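Local coordinates for protein eukaryotic initiation factor 4F subunit P150 (Saccharomyces cerevisiae, PDB 2VSO) that scaffolds translation initiation as the middle, eIF4A-binding domain of a cap-complex subunit that binds mRNA and helps bring its two ends together, at residues C[182-187]-C[225-230]; C[102-107]-C[124-129]; C[81-86]-C[131-136]. All coordinates share one frame; numbering follows the deposited sequence.

How the contacts relate
From the N terminus, the chain first enters contact 3 at 81-86 on helix 73-88. It runs on through helix 93-106, and contact 2 (102-107 with 124-129) closes the connection to helix 122-139. A few residues further along that helix, 131-136 completes contact 3, so contact 2 is nested inside the loop that contact 3 closes. Contact 1 follows in series, with 182-187 at the end of helix 163-185 meeting 225-230 after a long excursion through helix 191-206. Leu-183 CD1 lies 3.7 Å from Phe-83 CZ, which joins contact 1 to contact 3. Contact 2 ties consecutive helices, whereas contacts 1 and 3 each tie helices with one other helix between them in sequence.

Contact 1. Residues C[182-187]-C[225-230]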
loop_
_atom_site.group_PDB
_atom_site.type_symbol
_atom_site.label_atom_id
_atom_site.label_comp_id
_atom_site.label_asym_id
_atom_site.label_seq_id
_atom_site.Cartn_x
_atom_site.Cartn_y
_atom_site.Cartn_z
ATOM N N PHE C 182 -0.954 19.274 7.500
ATOM C CA PHE C 182 -0.069 18.798 8.554
ATOM C C PHE C 182 0.814 19.879 9.192
ATOM O O PHE C 182 1.263 19.727 10.318
ATOM C CB PHE C 182 0.790 17.650 8.030
ATOM C CG PHE C 182 0.043 16.348 7.899
ATOM C CD1 PHE C 182 0.174 15.564 6.763
ATOM C CD2 PHE C 182 -0.797 15.911 8.917
ATOM C CE1 PHE C 182 -0.516 14.364 6.645
ATOM C CE2 PHE C 182 -1.492 14.700 8.812
ATOM C CZ PHE C 182 -1.355 13.927 7.676
ATOM N N LEU C 183 1.059 20.966 8.473
ATOM C CA LEU C 183 1.798 22.090 9.021
ATOM C C LEU C 183 0.867 22.936 9.879
ATOM O O LEU C 183 1.215 23.362 10.971
ATOM C CB LEU C 183 2.355 22.942 7.882
ATOM C CG LEU C 183 3.307 22.248 6.914
ATOM C CD1 LEU C 183 3.563 23.112 5.703
ATOM C CD2 LEU C 183 4.597 21.862 7.604
ATOM N N TYR C 184 -0.323 23.184 9.354
ATOM C CA TYR C 184 -1.339 23.932 10.067
ATOM C C TYR C 184 -1.620 23.278 11.412
ATOM O O TYR C 184 -1.740 23.956 12.425
ATOM C CB TYR C 184 -2.616 24.004 9.219
ATOM C CG TYR C 184 -3.818 24.604 9.923
ATOM C CD1 TYR C 184 -4.887 23.796 10.323
ATOM C CD2 TYR C 184 -3.893 25.972 10.182
ATOM C CE1 TYR C 184 -6.007 24.330 10.969
ATOM C CE2 TYR C 184 -5.006 26.518 10.830
ATOM C CZ TYR C 184 -6.056 25.687 11.228
ATOM O OH TYR C 184 -7.153 26.209 11.861
ATOM N N ARG C 185 -1.699 21.951 11.410
ATOM C CA ARG C 185 -2.054 21.201 12.607
ATOM C C ARG C 185 -1.016 21.304 13.726
ATOM O O ARG C 185 -1.349 21.196 14.902
ATOM C CB ARG C 185 -2.290 19.745 12.251
ATOM C CG ARG C 185 -2.987 18.971 13.335
ATOM C CD ARG C 185 -2.241 17.710 13.659
ATOM N NE ARG C 185 -2.701 16.555 12.909
ATOM C CZ ARG C 185 -2.009 15.423 12.805
ATOM N NH1 ARG C 185 -0.819 15.314 13.389
ATOM N NH2 ARG C 185 -2.499 14.402 12.112
ATOM N N LEU C 186 0.245 21.496 13.358
ATOM C CA LEU C 186 1.303 21.719 14.338
ATOM C C LEU C 186 1.481 23.207 14.618
ATOM O O LEU C 186 2.419 23.597 15.299
ATOM C CB LEU C 186 2.628 21.153 13.843
ATOM C CG LEU C 186 2.747 19.683 13.454
ATOM C CD1 LEU C 186 4.053 19.477 12.727
ATOM C CD2 LEU C 186 2.683 18.788 14.662
ATOM N N ASN C 187 0.585 24.032 14.081
ATOM C CA ASN C 187 0.650 25.480 14.264
ATOM C C ASN C 187 1.934 26.078 13.668
ATOM O O ASN C 187 2.543 26.992 14.236
ATOM C CB ASN C 187 0.491 25.854 15.743
ATOM C CG ASN C 187 -0.786 25.294 16.349
ATOM O OD1 ASN C 187 -1.882 25.545 15.851
ATOM N ND2 ASN C 187 -0.648 24.530 17.433
ATOM N N GLY C 225 -10.112 19.727 10.297
ATOM C CA GLY C 225 -11.468 20.258 10.353
ATOM C C GLY C 225 -11.907 20.801 11.706
ATOM O O GLY C 225 -12.485 21.876 11.780
ATOM N N GLU C 226 -11.646 20.059 12.778
ATOM C CA GLU C 226 -11.993 20.522 14.114
ATOM C C GLU C 226 -11.264 21.809 14.467
ATOM O O GLU C 226 -11.886 22.796 14.820
ATOM C CB GLU C 226 -11.696 19.461 15.176
ATOM C CG GLU C 226 -12.209 19.872 16.559
ATOM C CD GLU C 226 -12.089 18.777 17.616
ATOM O OE1 GLU C 226 -11.672 17.646 17.286
ATOM O OE2 GLU C 226 -12.419 19.052 18.790
ATOM N N GLN C 227 -9.938 21.778 14.371
ATOM C CA GLN C 227 -9.102 22.924 14.687
ATOM C C GLN C 227 -9.485 24.170 13.888
ATOM O O GLN C 227 -9.567 25.264 14.436
ATOM C CB GLN C 227 -7.639 22.569 14.460
ATOM C CG GLN C 227 -6.722 23.744 14.347
ATOM C CD GLN C 227 -5.305 23.332 14.053
ATOM O OE1 GLN C 227 -5.022 22.160 13.798
ATOM N NE2 GLN C 227 -4.396 24.297 14.082
ATOM N N PHE C 228 -9.747 23.981 12.599
ATOM C CA PHE C 228 -10.143 25.070 11.705
ATOM C C PHE C 228 -11.474 25.692 12.075
ATOM O O PHE C 228 -11.766 26.820 11.693
ATOM C CB PHE C 228 -10.226 24.570 10.266
ATOM C CG PHE C 228 -10.390 25.663 9.257
ATOM C CD1 PHE C 228 -9.392 26.619 9.079
ATOM C CD2 PHE C 228 -11.525 25.733 8.476
ATOM C CE1 PHE C 228 -9.534 27.628 8.142
ATOM C CE2 PHE C 228 -11.680 26.740 7.533
ATOM C CZ PHE C 228 -10.684 27.690 7.364
ATOM N N GLU C 229 -12.287 24.936 12.799
ATOM C CA GLU C 229 -13.608 25.392 13.189
ATOM C C GLU C 229 -13.531 26.817 13.712
ATOM O O GLU C 229 -14.349 27.666 13.364
ATOM C CB GLU C 229 -14.185 24.475 14.263
ATOM C CG GLU C 229 -15.690 24.447 14.285
ATOM C CD GLU C 229 -16.254 23.922 12.996
ATOM O OE1 GLU C 229 -15.986 22.752 12.682
ATOM O OE2 GLU C 229 -16.961 24.673 12.298
ATOM N N THR C 230 -12.521 27.072 14.531
ATOM C CA THR C 230 -12.375 28.354 15.192
ATOM C C THR C 230 -11.095 29.068 14.764
ATOM O O THR C 230 -10.048 28.885 15.376
ATOM C CB THR C 230 -12.338 28.150 16.703
ATOM O OG1 THR C 230 -11.288 27.233 17.027
ATOM C CG2 THR C 230 -13.653 27.571 17.180
#
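The last turn of helix 163-185 and the weakly bonded, kinked end of helix 211-228 approach most closely at Arg-185 and Gln-227, whose CA atoms are 7.5 Å apart. Gln-227 bridges this gap. Its CG is anti to the backbone N (chi1 162°) and the chain stays extended beyond it, laying the amide over one face of the Tyr-184 ring with the two planes only 18° apart. A long, flat, polar side chain suits the place, because it can stack and also donate. NE2 gives a hydrogen bond of 3.1 Å to Tyr-184 O, coming from above the carbonyl plane. From the opposite face of that plane the same oxygen accepts Asn-187 N, part of the Schellman motif that ends the helix with Asn-187 at positive phi. The amide oxygen OE1 rests 3.3 Å from Arg-185 CA.

Tyr-184 carries the buried half. Its OH meets the rim of the Phe-228 ring, 3.6 Å from CD1 and near the ring plane. That hydroxyl is hydrogen-bonded to Asp-231 OD2, so the tyrosine combines an apolar face for the amide with a satisfied polar tip. Phe-228 continues inward, edge-to-face with Phe-195 and against Leu-245 and Leu-246 of helix 242-257, while Tyr-184 also packs on Val-224 of helix 211-228.

Contact 2. Residues C[102-107]-C[124-129]; sequences KVVKEL and LVLHYL
Val-104 and Val-125 form the centre of this contact, with CG2 of Val-104 lying 3.3 Å from CG1 of Val-125 where the two side chains cross obliquely. The branches of Val-125 divide the work. CG1, anti to the backbone N (chi1 -175°), also faces Val-103 CG1 at 4.1 Å, whereas CG2 turns to Leu-107 and comes within 3.4 Å of its CD2. One short branched residue thus touches three residues of the opposing segment. Val-104 spreads in the same way: its side chain crosses that of Leu-126 at about a right angle, with CG1 4.1 Å from Leu-126 CG, and its CG2 reaches Leu-129 CD1. The interface between the two segments is wholly apolar, made by methyl groups and hydrocarbon branches, and valine suits its middle because its methyls lie close to the main chain.

That economy matters because the backbones come near. The CA atoms of Val-104 and Val-125 are 5.4 Å apart, and the short helical segments approach to 9.1 Å between axes. Leu-107 is placed by the end of its helix, being the first residue to leave helical geometry, and its side chain also packs on Leu-75 of helix 73-88 and Asn-64 of helix 52-64. On the other segment Leu-129 continues into the interior, touching Phe-83 and Leu-188. Further out, Lys-102 is held by a hydrogen bond to Ser-56 OG, which connects this helix to helix 52-64.

The N-to-C directions of the segments differ by 154°, the arrangement of consecutive antiparallel helices joined by a connecting loop. Antiparallel helix packing of this kind is what the all-helical, HEAT-like MIF4G domain is built from.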
loop_
_atom_site.group_PDB
_atom_site.type_symbol
_atom_site.label_atom_id
_atom_site.label_comp_id
_atom_site.label_asym_id
_atom_site.label_seq_id
_atom_site.Cartn_x
_atom_site.Cartn_y
_atom_site.Cartn_z
ATOM N N LYS C 102 10.776 20.737 13.770
ATOM C CA LYS C 102 12.077 20.619 14.427
ATOM C C LYS C 102 13.026 21.757 14.036
ATOM O O LYS C 102 13.846 22.210 14.830
ATOM C CB LYS C 102 12.754 19.285 14.124
ATOM C CG LYS C 102 13.810 18.949 15.178
ATOM C CD LYS C 102 14.885 17.982 14.712
ATOM C CE LYS C 102 15.920 17.804 15.830
ATOM N NZ LYS C 102 16.883 16.669 15.679
ATOM N N VAL C 103 12.917 22.196 12.790
ATOM C CA VAL C 103 13.755 23.249 12.284
ATOM C C VAL C 103 13.337 24.592 12.876
ATOM O O VAL C 103 14.180 25.411 13.227
ATOM C CB VAL C 103 13.712 23.281 10.755
ATOM C CG1 VAL C 103 14.566 24.439 10.219
ATOM C CG2 VAL C 103 14.202 21.950 10.210
ATOM N N VAL C 104 12.032 24.803 12.995
ATOM C CA VAL C 104 11.498 26.013 13.594
ATOM C C VAL C 104 11.895 26.122 15.054
ATOM O O VAL C 104 12.227 27.203 15.531
ATOM C CB VAL C 104 9.968 26.050 13.511
ATOM C CG1 VAL C 104 9.402 27.045 14.506
ATOM C CG2 VAL C 104 9.528 26.389 12.103
ATOM N N LYS C 105 11.867 24.997 15.754
ATOM C CA LYS C 105 12.095 24.973 17.193
ATOM C C LYS C 105 13.576 25.076 17.529
ATOM O O LYS C 105 13.958 25.761 18.475
ATOM C CB LYS C 105 11.509 23.690 17.799
ATOM C CG LYS C 105 11.425 23.677 19.322
ATOM C CD LYS C 105 10.678 22.441 19.818
ATOM C CE LYS C 105 10.219 22.594 21.264
ATOM N NZ LYS C 105 9.337 21.469 21.693
ATOM N N GLU C 106 14.405 24.403 16.737
ATOM C CA GLU C 106 15.805 24.212 17.085
ATOM C C GLU C 106 16.786 24.992 16.204
ATOM O O GLU C 106 18.002 24.842 16.326
ATOM C CB GLU C 106 16.140 22.716 17.093
ATOM C CG GLU C 106 15.128 21.881 17.884
ATOM C CD GLU C 106 15.629 20.494 18.214
ATOM O OE1 GLU C 106 16.789 20.182 17.867
ATOM O OE2 GLU C 106 14.864 19.714 18.823
ATOM N N LEU C 107 16.265 25.834 15.325
ATOM C CA LEU C 107 17.145 26.659 14.519
ATOM C C LEU C 107 17.971 27.537 15.435
ATOM O O LEU C 107 17.492 27.991 16.473
ATOM C CB LEU C 107 16.363 27.542 13.551
ATOM C CG LEU C 107 17.256 28.239 12.521
ATOM C CD1 LEU C 107 17.743 27.233 11.498
ATOM C CD2 LEU C 107 16.553 29.411 11.838
ATOM N N LEU C 124 11.633 33.371 11.989
ATOM C CA LEU C 124 12.199 33.437 10.649
ATOM C C LEU C 124 11.768 32.237 9.818
ATOM O O LEU C 124 11.303 32.391 8.690
ATOM C CB LEU C 124 13.726 33.495 10.712
ATOM C CG LEU C 124 14.454 33.667 9.374
ATOM C CD1 LEU C 124 13.874 34.831 8.596
ATOM C CD2 LEU C 124 15.962 33.840 9.567
ATOM N N VAL C 125 11.925 31.041 10.385
ATOM C CA VAL C 125 11.573 29.815 9.696
ATOM C C VAL C 125 10.074 29.751 9.434
ATOM O O VAL C 125 9.641 29.255 8.395
ATOM C CB VAL C 125 11.957 28.598 10.520
ATOM C CG1 VAL C 125 11.706 27.305 9.729
ATOM C CG2 VAL C 125 13.383 28.703 10.964
ATOM N N LEU C 126 9.286 30.245 10.387
ATOM C CA LEU C 126 7.833 30.256 10.264
ATOM C C LEU C 126 7.438 31.056 9.042
ATOM O O LEU C 126 6.589 30.631 8.253
ATOM C CB LEU C 126 7.195 30.860 11.509
ATOM C CG LEU C 126 7.105 29.908 12.691
ATOM C CD1 LEU C 126 6.825 30.673 13.978
ATOM C CD2 LEU C 126 6.047 28.826 12.425
ATOM N N HIS C 127 8.064 32.221 8.887
ATOM C CA HIS C 127 7.827 33.044 7.718
ATOM C C HIS C 127 8.308 32.366 6.440
ATOM O O HIS C 127 7.675 32.487 5.393
ATOM C CB HIS C 127 8.475 34.414 7.844
ATOM C CG HIS C 127 8.455 35.184 6.562
ATOM N ND1 HIS C 127 9.523 35.207 5.696
ATOM C CD2 HIS C 127 7.466 35.894 5.969
ATOM C CE1 HIS C 127 9.204 35.922 4.630
ATOM N NE2 HIS C 127 7.967 36.355 4.775
ATOM N N TYR C 128 9.428 31.657 6.524
ATOM C CA TYR C 128 9.903 30.852 5.401
ATOM C C TYR C 128 8.870 29.797 4.946
ATOM O O TYR C 128 8.605 29.647 3.745
ATOM C CB TYR C 128 11.219 30.172 5.757
ATOM C CG TYR C 128 12.443 31.017 5.551
ATOM C CD1 TYR C 128 12.442 32.372 5.863
ATOM C CD2 TYR C 128 13.608 30.462 5.056
ATOM C CE1 TYR C 128 13.571 33.154 5.675
ATOM C CE2 TYR C 128 14.744 31.234 4.866
ATOM C CZ TYR C 128 14.718 32.579 5.178
ATOM O OH TYR C 128 15.844 33.347 4.992
ATOM N N LEU C 129 8.288 29.069 5.901
ATOM C CA LEU C 129 7.276 28.064 5.574
ATOM C C LEU C 129 6.114 28.670 4.783
ATOM O O LEU C 129 5.749 28.177 3.716
ATOM C CB LEU C 129 6.741 27.380 6.839
ATOM C CG LEU C 129 7.731 26.586 7.685
ATOM C CD1 LEU C 129 7.035 25.983 8.890
ATOM C CD2 LEU C 129 8.403 25.514 6.868
#

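Contact 3. Residues C[81-86]-C[131-136]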
loop_
_atom_site.group_PDB
_atom_site.type_symbol
_atom_site.label_atom_id
_atom_site.label_comp_id
_atom_site.label_asym_id
_atom_site.label_seq_id
_atom_site.Cartn_x
_atom_site.Cartn_y
_atom_site.Cartn_z
ATOM N N GLN C 81 13.255 22.215 -0.381
ATOM C CA GLN C 81 13.472 20.820 -0.706
ATOM C C GLN C 81 12.594 19.897 0.132
ATOM O O GLN C 81 12.224 18.814 -0.319
ATOM C CB GLN C 81 14.934 20.451 -0.500
ATOM C CG GLN C 81 15.826 20.780 -1.658
ATOM C CD GLN C 81 17.240 20.288 -1.427
ATOM O OE1 GLN C 81 17.488 19.083 -1.371
ATOM N NE2 GLN C 81 18.177 21.220 -1.292
ATOM N N ILE C 82 12.284 20.321 1.354
ATOM C CA ILE C 82 11.415 19.542 2.221
ATOM C C ILE C 82 10.013 19.561 1.652
ATOM O O ILE C 82 9.306 18.558 1.704
ATOM C CB ILE C 82 11.384 20.071 3.666
ATOM C CG1 ILE C 82 12.754 19.911 4.319
ATOM C CG2 ILE C 82 10.344 19.311 4.472
ATOM C CD1 ILE C 82 12.825 20.450 5.725
ATOM N N PHE C 83 9.620 20.701 1.095
ATOM C CA PHE C 83 8.322 20.811 0.432
ATOM C C PHE C 83 8.244 19.954 -0.820
ATOM O O PHE C 83 7.249 19.268 -1.051
ATOM C CB PHE C 83 7.986 22.256 0.082
ATOM C CG PHE C 83 7.260 22.989 1.164
ATOM C CD1 PHE C 83 5.958 23.423 0.973
ATOM C CD2 PHE C 83 7.874 23.252 2.379
ATOM C CE1 PHE C 83 5.288 24.120 1.970
ATOM C CE2 PHE C 83 7.199 23.933 3.382
ATOM C CZ PHE C 83 5.904 24.362 3.178
ATOM N N LEU C 84 9.289 19.996 -1.636
ATOM C CA LEU C 84 9.315 19.171 -2.837
ATOM C C LEU C 84 9.201 17.683 -2.462
ATOM O O LEU C 84 8.464 16.935 -3.101
ATOM C CB LEU C 84 10.574 19.459 -3.661
ATOM C CG LEU C 84 10.684 20.893 -4.205
ATOM C CD1 LEU C 84 12.017 21.128 -4.878
ATOM C CD2 LEU C 84 9.564 21.213 -5.165
ATOM N N LYS C 85 9.914 17.268 -1.418
ATOM C CA LYS C 85 9.827 15.905 -0.905
ATOM C C LYS C 85 8.431 15.606 -0.380
ATOM O O LYS C 85 7.837 14.596 -0.731
ATOM C CB LYS C 85 10.834 15.667 0.222
ATOM C CG LYS C 85 11.882 14.582 -0.070
ATOM C CD LYS C 85 11.249 13.204 -0.083
ATOM C CE LYS C 85 12.001 12.228 -0.961
ATOM N NZ LYS C 85 13.030 11.451 -0.225
ATOM N N ALA C 86 7.913 16.490 0.463
ATOM C CA ALA C 86 6.618 16.269 1.089
ATOM C C ALA C 86 5.502 16.121 0.057
ATOM O O ALA C 86 4.608 15.292 0.215
ATOM C CB ALA C 86 6.301 17.396 2.081
ATOM N N ALA C 131 5.927 31.569 3.093
ATOM C CA ALA C 131 6.394 32.102 1.810
ATOM C C ALA C 131 6.547 30.997 0.784
ATOM O O ALA C 131 6.280 31.192 -0.404
ATOM C CB ALA C 131 7.738 32.864 1.979
ATOM N N ARG C 132 6.980 29.834 1.251
ATOM C CA ARG C 132 7.157 28.691 0.370
ATOM C C ARG C 132 5.854 27.963 0.009
ATOM O O ARG C 132 5.805 27.309 -1.032
ATOM C CB ARG C 132 8.191 27.722 0.952
ATOM C CG ARG C 132 8.342 26.438 0.189
ATOM C CD ARG C 132 8.749 26.700 -1.228
ATOM N NE ARG C 132 10.035 27.375 -1.302
ATOM C CZ ARG C 132 10.500 27.947 -2.406
ATOM N NH1 ARG C 132 9.773 27.919 -3.512
ATOM N NH2 ARG C 132 11.681 28.552 -2.404
ATOM N N CYS C 133 4.803 28.065 0.827
ATOM C CA CYS C 133 3.536 27.411 0.428
ATOM C C CYS C 133 2.926 28.270 -0.651
ATOM O O CYS C 133 2.414 27.766 -1.644
ATOM C CB CYS C 133 2.509 27.246 1.567
ATOM S SG CYS C 133 3.079 26.432 3.060
ATOM N N HIS C 134 2.988 29.578 -0.428
ATOM C CA HIS C 134 2.496 30.567 -1.381
ATOM C C HIS C 134 3.159 30.389 -2.728
ATOM O O HIS C 134 2.502 30.399 -3.766
ATOM C CB HIS C 134 2.769 31.970 -0.870
ATOM C CG HIS C 134 1.752 32.473 0.107
ATOM N ND1 HIS C 134 0.400 32.491 -0.172
ATOM C CD2 HIS C 134 1.887 33.002 1.341
ATOM C CE1 HIS C 134 -0.251 32.997 0.860
ATOM N NE2 HIS C 134 0.629 33.322 1.791
ATOM N N ALA C 135 4.469 30.211 -2.713
ATOM C CA ALA C 135 5.186 29.972 -3.955
ATOM C C ALA C 135 4.677 28.705 -4.633
ATOM O O ALA C 135 4.252 28.733 -5.788
ATOM C CB ALA C 135 6.689 29.891 -3.706
ATOM N N GLU C 136 4.712 27.593 -3.906
ATOM C CA GLU C 136 4.302 26.318 -4.477
ATOM C C GLU C 136 2.811 26.325 -4.821
ATOM O O GLU C 136 2.390 25.716 -5.801
ATOM C CB GLU C 136 4.658 25.159 -3.535
ATOM C CG GLU C 136 6.118 25.161 -3.052
ATOM C CD GLU C 136 7.135 24.989 -4.178
ATOM O OE1 GLU C 136 6.739 24.996 -5.356
ATOM O OE2 GLU C 136 8.340 24.841 -3.886
#
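Phe-83 fills the tight side of this contact, its ring meeting Arg-132 over one face and Cys-133 at its edge. CG of Arg-132 makes a CH-pi contact, 3.8 Å from the ring centroid and 14° off the normal. The arginine places this methylene by standing anti to its own backbone N (chi1 174°), and the chain, bent at chi2 and chi3, then leads its guanidinium away from the ring face, so the aliphatic part does the packing while the charge remains near the surface. Cys-133 comes from another direction. Its SG lies 3.4 Å from Phe-83 CE1, in a sulfur-aromatic contact that suits a small, polarisable, buried side chain. Around this core the phenylalanine ring meets Phe-179 edge-to-face and packs on Leu-176, both of helix 163-185, while Cys-133 leans on Ile-180 and Met-193.

The other side is looser and more polar. Leu-84, exposed to solvent, crosses Glu-136 at about a right angle and approaches no nearer than 4.0 Å, from CD2 to OE2. Glu-136 is engaged chiefly by its own helix: OE2 forms a salt bridge with Arg-132 NH1 at 3.4 Å, and OE1 pairs with Lys-139. The pairing with Arg-132 is likely to steady the arginine chain whose CG covers the ring. An alanine in place of Phe-83 would probably open a gap between the helices, leaving the sulfur of Cys-133 without its aromatic edge and Arg-132 CG without a face to rest on.

The segments cross at -52° with axes 10.9 Å apart, a spacing bridged by the large aromatic side chain. Helix 73-88 thus packs on helix 122-139 past the intervening helix 93-106, as expected where helices stack in layers in the HEAT-like MIF4G domain.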